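Side-chain contacts in O-methyltransferase (Burkholderia thailandensis, PDB 3MCZ), which probably transfers a methyl group from S-adenosylmethionine to an oxygen atom of an acceptor not yet identified, most likely as a dimer: residues S172-G175 with V176-R179; L254-C257 with L258-F261; L305-M308 with V309-H313. All coordinates share one frame; numbering follows the deposited sequence.

Contact 1: residues S172-G175 with V176-R179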
# COMPACT_ATOMS: atom_id res chain seq x y z
N SER A 172 16.97 -24.74 15.26
CA SER A 172 18.17 -25.05 16.05
C SER A 172 17.89 -26.03 17.21
O SER A 172 18.82 -26.73 17.63
CB SER A 172 18.81 -23.77 16.60
OG SER A 172 17.97 -23.19 17.56
N GLU A 173 16.65 -26.11 17.69
CA GLU A 173 16.27 -27.07 18.78
C GLU A 173 15.78 -28.43 18.30
O GLU A 173 15.38 -29.26 19.11
CB GLU A 173 15.19 -26.49 19.70
N LEU A 174 15.78 -28.67 17.00
CA LEU A 174 15.35 -29.97 16.49
C LEU A 174 16.22 -31.11 17.03
O LEU A 174 17.42 -30.97 17.13
CB LEU A 174 15.40 -30.00 14.97
CG LEU A 174 14.33 -29.16 14.26
CD1 LEU A 174 14.58 -29.24 12.75
CD2 LEU A 174 12.91 -29.63 14.63
N GLY A 175 15.59 -32.23 17.34
CA GLY A 175 16.30 -33.40 17.85
C GLY A 175 17.23 -34.10 16.87
O GLY A 175 18.14 -34.83 17.29
N VAL A 176 17.07 -33.86 15.58
CA VAL A 176 17.91 -34.51 14.60
C VAL A 176 19.37 -34.06 14.71
O VAL A 176 20.24 -34.69 14.14
CB VAL A 176 17.42 -34.25 13.15
CG1 VAL A 176 15.99 -34.81 12.96
CG2 VAL A 176 17.56 -32.74 12.77
N PHE A 177 19.63 -32.96 15.41
CA PHE A 177 20.99 -32.40 15.51
C PHE A 177 21.82 -33.00 16.64
O PHE A 177 23.03 -33.00 16.53
CB PHE A 177 20.96 -30.87 15.66
CG PHE A 177 20.52 -30.17 14.41
CD1 PHE A 177 21.26 -30.25 13.25
CD2 PHE A 177 19.32 -29.45 14.39
CE1 PHE A 177 20.83 -29.65 12.09
CE2 PHE A 177 18.89 -28.82 13.20
CZ PHE A 177 19.65 -28.90 12.06
N ALA A 178 21.17 -33.57 17.66
CA ALA A 178 21.84 -33.95 18.93
C ALA A 178 22.91 -35.02 18.70
O ALA A 178 23.97 -34.95 19.29
CB ALA A 178 20.80 -34.46 19.97
N ARG A 179 22.64 -35.98 17.80
CA ARG A 179 23.58 -37.07 17.52
C ARG A 179 24.21 -36.97 16.12
O ARG A 179 24.89 -37.90 15.66
CB ARG A 179 22.89 -38.43 17.67
CG ARG A 179 22.26 -38.75 19.04
CD ARG A 179 23.25 -39.18 20.07
NE ARG A 179 22.63 -39.61 21.34
CZ ARG A 179 23.27 -39.69 22.52
NH1 ARG A 179 24.57 -39.38 22.61
NH2 ARG A 179 22.61 -40.08 23.62
O HOH W 1 20.17 -36.65 16.96
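The F177 ring meets two side chains, V176 on one face and L174 at its CD2 and CE2 atoms. V176 CG2 sits 4.0 Å above the ring plane, over its centre. L174 CB lies 4.0 Å from F177 CD2 and almost as near to F177 CE2. L174 O approaches the ring obliquely, 3.7 Å from F177 CD2. S172 O comes at a similar slant from farther back. With chi1 -70°, F177 CG stands beside its own backbone N, and F177 CD2 comes within reach of L174 CB. V176 CG2 also touches L174 CB, at 4.1 Å. The three side chains thus form one small apolar cluster.

The backbone beneath them makes two overlapping turns, with helical angles at V176 to A178 but without the regular helix bonds. Each turn is closed by a weak hydrogen bond. F177 N donates to L174 O at 3.4 Å, and A178 N donates to G175 O at 3.3 Å. The latter carbonyl has a second partner, water 1, which donates to G175 O and accepts from R179 N, each at 2.7 Å. The water bridges a spacing that a direct bond would close in a regular alpha-helix.

S172, just before the turns, directs its hydroxyl back to D169 O, and its carbonyl accepts from H201. This segment joins helix 150-172 to strand 182-186, where the Rossmann-like sheet of the methyltransferase domain starts. L174 packs on L284 of strand 281-288 and L343 of strand 341-347, and V176 reaches the same two strands. F177 packs on V251 and M253 of strand 251-255 and on L284, with V197 of helix 192-200 beside it.

Contact 2: residues L254-C257 with L258-F261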
# COMPACT_ATOMS: atom_id res chain seq x y z
N LEU A 254 17.21 -27.33 3.27
CA LEU A 254 16.67 -26.50 2.20
C LEU A 254 15.67 -25.54 2.85
O LEU A 254 14.48 -25.81 2.88
CB LEU A 254 15.89 -27.36 1.22
CG LEU A 254 16.59 -28.00 0.05
CD1 LEU A 254 15.59 -28.96 -0.63
CD2 LEU A 254 17.16 -26.94 -0.98
N ASN A 255 16.15 -24.42 3.37
CA ASN A 255 15.29 -23.59 4.20
C ASN A 255 14.76 -22.40 3.42
O ASN A 255 15.56 -21.59 2.97
CB ASN A 255 16.05 -23.11 5.43
CG ASN A 255 16.36 -24.24 6.40
OD1 ASN A 255 17.44 -24.27 7.00
ND2 ASN A 255 15.43 -25.19 6.53
N ASP A 256 13.44 -22.34 3.21
CA ASP A 256 12.76 -21.14 2.71
C ASP A 256 13.39 -20.71 1.39
O ASP A 256 13.69 -19.52 1.22
CB ASP A 256 12.88 -20.04 3.78
CG ASP A 256 11.87 -18.90 3.64
OD1 ASP A 256 10.80 -19.06 3.01
OD2 ASP A 256 12.16 -17.82 4.23
N CYS A 257 13.57 -21.67 0.47
CA CYS A 257 14.22 -21.44 -0.84
C CYS A 257 13.62 -22.19 -2.02
O CYS A 257 13.95 -21.89 -3.17
CB CYS A 257 15.71 -21.78 -0.77
SG CYS A 257 16.02 -23.56 -0.40
N LEU A 258 12.75 -23.17 -1.79
CA LEU A 258 12.17 -23.91 -2.93
C LEU A 258 11.30 -23.05 -3.85
O LEU A 258 11.10 -23.39 -5.05
CB LEU A 258 11.41 -25.16 -2.45
CG LEU A 258 12.25 -26.39 -2.03
CD1 LEU A 258 11.30 -27.44 -1.48
CD2 LEU A 258 13.09 -26.97 -3.17
N HIS A 259 10.83 -21.91 -3.35
CA HIS A 259 10.01 -21.04 -4.12
C HIS A 259 10.76 -20.20 -5.19
O HIS A 259 10.12 -19.42 -5.87
CB HIS A 259 9.19 -20.12 -3.21
CG HIS A 259 10.02 -19.39 -2.21
ND1 HIS A 259 10.14 -19.80 -0.91
CD2 HIS A 259 10.81 -18.30 -2.35
CE1 HIS A 259 10.96 -18.99 -0.27
NE2 HIS A 259 11.37 -18.06 -1.12
N TYR A 260 12.07 -20.37 -5.31
CA TYR A 260 12.83 -19.84 -6.44
C TYR A 260 12.80 -20.74 -7.67
O TYR A 260 13.27 -20.35 -8.73
CB TYR A 260 14.30 -19.60 -6.05
CG TYR A 260 14.45 -18.42 -5.14
CD1 TYR A 260 14.48 -17.14 -5.64
CD2 TYR A 260 14.54 -18.60 -3.76
CE1 TYR A 260 14.62 -16.06 -4.81
CE2 TYR A 260 14.66 -17.54 -2.91
CZ TYR A 260 14.71 -16.27 -3.43
OH TYR A 260 14.84 -15.21 -2.58
N PHE A 261 12.24 -21.93 -7.52
CA PHE A 261 12.28 -22.94 -8.56
C PHE A 261 10.89 -23.20 -9.12
O PHE A 261 9.92 -23.15 -8.36
CB PHE A 261 12.88 -24.21 -7.98
CG PHE A 261 14.28 -24.04 -7.49
CD1 PHE A 261 15.32 -23.80 -8.39
CD2 PHE A 261 14.56 -24.03 -6.14
CE1 PHE A 261 16.65 -23.61 -7.93
CE2 PHE A 261 15.86 -23.84 -5.67
CZ PHE A 261 16.91 -23.64 -6.58
O HOH W 2 8.50 -20.67 1.54
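Two torsions turn D256 and H259 toward each other. D256 CG is trans to its own N (chi1 -161°), which carries the carboxylate back to the turn. H259 CG lies between its N and carbonyl carbon (chi1 53°), so the imidazole folds over the preceding backbone. D256 OD1 then lies 3.3 Å from H259 CE1, with carboxylate and ring planes 68° apart. The backbone D256 O meets the same carbon obliquely at 3.2 Å. C257 CA sits over one face of the imidazole, toward the rim. Water 2 spans the polar ends, 3.2 Å from D256 OD1, to which it donates, and 3.1 Å from H259 ND1. D256 OD1 has another partner in the hydroxyl of Y341, and F303 packs edge-to-face with the H259 ring.

This is the loop where strand 251-255 ends and the chain moves on to helix 263-275. In Rossmann-like methyltransferases, loops at this end of the sheet border the cofactor and substrate pocket. The position is consistent with such a role here. D256 has left-handed backbone angles, which help break the strand direction.

After the break comes a short 3-10 segment. Y260 N donates to C257 O at 3.2 Å in a nearly straight bond, with the donor well above the carbonyl plane. The same oxygen lies at the edge of the Y260 ring, in its plane, 3.4 Å from Y260 CD2. It also touches F261 CE2 obliquely at 3.7 Å. One residue on, F261 N donates to L258 O. L254 CD1 and L258 CD2, both on buried leucines, touch at 4.1 Å, their side chains crossing at about a right angle. Both leucines pack on I285 and on helix 263-275, where L254 meets V269 and A273 and L258 meets I270.

Contact 3: residues L305-M308 with V309-H313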
# COMPACT_ATOMS: atom_id res chain seq x y z
N LEU A 305 2.54 -15.08 -5.48
CA LEU A 305 2.59 -13.95 -6.38
C LEU A 305 3.77 -13.01 -6.10
O LEU A 305 4.39 -12.49 -7.03
CB LEU A 305 1.25 -13.19 -6.35
CG LEU A 305 1.12 -12.02 -7.36
CD1 LEU A 305 1.14 -12.56 -8.81
CD2 LEU A 305 -0.13 -11.18 -7.10
N HIS A 306 4.04 -12.74 -4.82
CA HIS A 306 5.18 -11.94 -4.40
C HIS A 306 6.47 -12.51 -5.01
O HIS A 306 7.30 -11.78 -5.58
CB HIS A 306 5.20 -11.92 -2.88
CG HIS A 306 6.09 -10.89 -2.26
ND1 HIS A 306 6.02 -10.57 -0.93
CD2 HIS A 306 7.05 -10.09 -2.79
CE1 HIS A 306 6.91 -9.63 -0.65
NE2 HIS A 306 7.56 -9.33 -1.76
N MSE A 307 6.63 -13.81 -4.93
CA MSE A 307 7.85 -14.46 -5.41
C MSE A 307 7.92 -14.43 -6.93
O MSE A 307 8.99 -14.24 -7.46
CB MSE A 307 7.94 -15.91 -4.90
CG MSE A 307 8.15 -16.04 -3.39
SE MSE A 307 9.67 -15.03 -2.70
CE MSE A 307 10.88 -15.30 -4.18
N MSE A 308 6.77 -14.54 -7.60
CA MSE A 308 6.68 -14.37 -9.05
C MSE A 308 7.09 -12.97 -9.46
O MSE A 308 7.78 -12.77 -10.49
CB MSE A 308 5.24 -14.67 -9.52
CG MSE A 308 5.07 -14.76 -11.02
SE MSE A 308 3.35 -14.25 -11.58
CE MSE A 308 3.73 -12.51 -11.69
N VAL A 309 6.72 -11.95 -8.67
CA VAL A 309 7.21 -10.61 -9.01
C VAL A 309 8.75 -10.54 -8.85
O VAL A 309 9.43 -9.92 -9.69
CB VAL A 309 6.49 -9.50 -8.23
CG1 VAL A 309 7.19 -8.13 -8.39
CG2 VAL A 309 5.00 -9.43 -8.67
N ASN A 310 9.26 -11.12 -7.77
CA ASN A 310 10.68 -11.05 -7.44
C ASN A 310 11.62 -11.82 -8.37
O ASN A 310 12.72 -11.38 -8.61
CB ASN A 310 10.98 -11.56 -6.03
CG ASN A 310 10.52 -10.60 -4.92
OD1 ASN A 310 10.09 -9.46 -5.17
ND2 ASN A 310 10.57 -11.10 -3.66
N THR A 311 11.20 -12.97 -8.85
CA THR A 311 12.09 -13.80 -9.68
C THR A 311 11.29 -14.55 -10.77
O THR A 311 10.12 -14.95 -10.53
CB THR A 311 12.92 -14.76 -8.75
OG1 THR A 311 14.07 -15.22 -9.46
CG2 THR A 311 12.13 -15.94 -8.28
N ASN A 312 11.92 -14.82 -11.90
CA ASN A 312 11.21 -15.41 -13.06
C ASN A 312 10.35 -16.63 -12.70
O ASN A 312 9.20 -16.67 -13.02
CB ASN A 312 12.23 -15.84 -14.13
CG ASN A 312 11.59 -16.13 -15.49
OD1 ASN A 312 10.49 -15.70 -15.79
ND2 ASN A 312 12.29 -16.92 -16.31
N HIS A 313 10.97 -17.62 -12.07
CA HIS A 313 10.28 -18.86 -11.70
C HIS A 313 9.70 -18.85 -10.31
O HIS A 313 9.29 -19.90 -9.80
CB HIS A 313 11.21 -20.08 -11.85
CG HIS A 313 11.59 -20.38 -13.25
ND1 HIS A 313 12.49 -21.39 -13.57
CD2 HIS A 313 11.20 -19.84 -14.42
CE1 HIS A 313 12.64 -21.43 -14.88
NE2 HIS A 313 11.90 -20.48 -15.42
O HOH W 3 8.20 -13.96 -12.81
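H306 and N310 lie one helical turn apart. The N310 amide meets the imidazole obliquely, with ND2 3.8 Å from H306 CD2 and the two planes 66° apart. With CG beside its own N (chi1 -73°), the N310 amide carbon also rests 3.5 Å from H306 O.

Three regular helix bonds run beneath. V309 N donates to L305 O at 2.9 Å, N310 N to H306 O at 3.0 Å, and T311 N to M307 O at 2.9 Å. T311 then leaves helical angles. M308 O accepts a hydrogen bond from water 3 at 2.6 Å. N312 O is a second acceptor for that water, which has too few hydrogens for all its neighbours. V309 O accepts from Q141 NE2. E143 grips the chain just past the helix with both oxygens, one on T311 OG1 and one on N312 N. N312 ND2 donates to E135 O. H313 ND1 is hydrogen-bonded to E265.

The selenomethionine M308 packs on L128, I131 and L132 of helix 128-132, and V309 joins it on I131. The end of helix 298-310 also faces the second subunit, whose I40 and R36 touch L305 and H306 and whose K72 NZ hydrogen-bonds N312 OD1.

Overall arrangement
All three contacts lie in the methyltransferase domain and follow one another along the chain. Contact 1 precedes the first strand of the seven-stranded sheet, contact 2 follows strand 251-255, and contact 3 ends helix 298-310. Contacts 1 and 2 have centres about 22 Å apart and do not touch. F177 of contact 1 nevertheless packs on the strand that leads into contact 2. Contacts 2 and 3 are neighbours, centres about 12 Å apart. H259 CD2 lies 3.5 Å from M307 SE, and Y260 packs on T311. Contact 3, on the far side of the chain's centre from contact 1, thus connects the loop after strand 251-255 to the dimer interface.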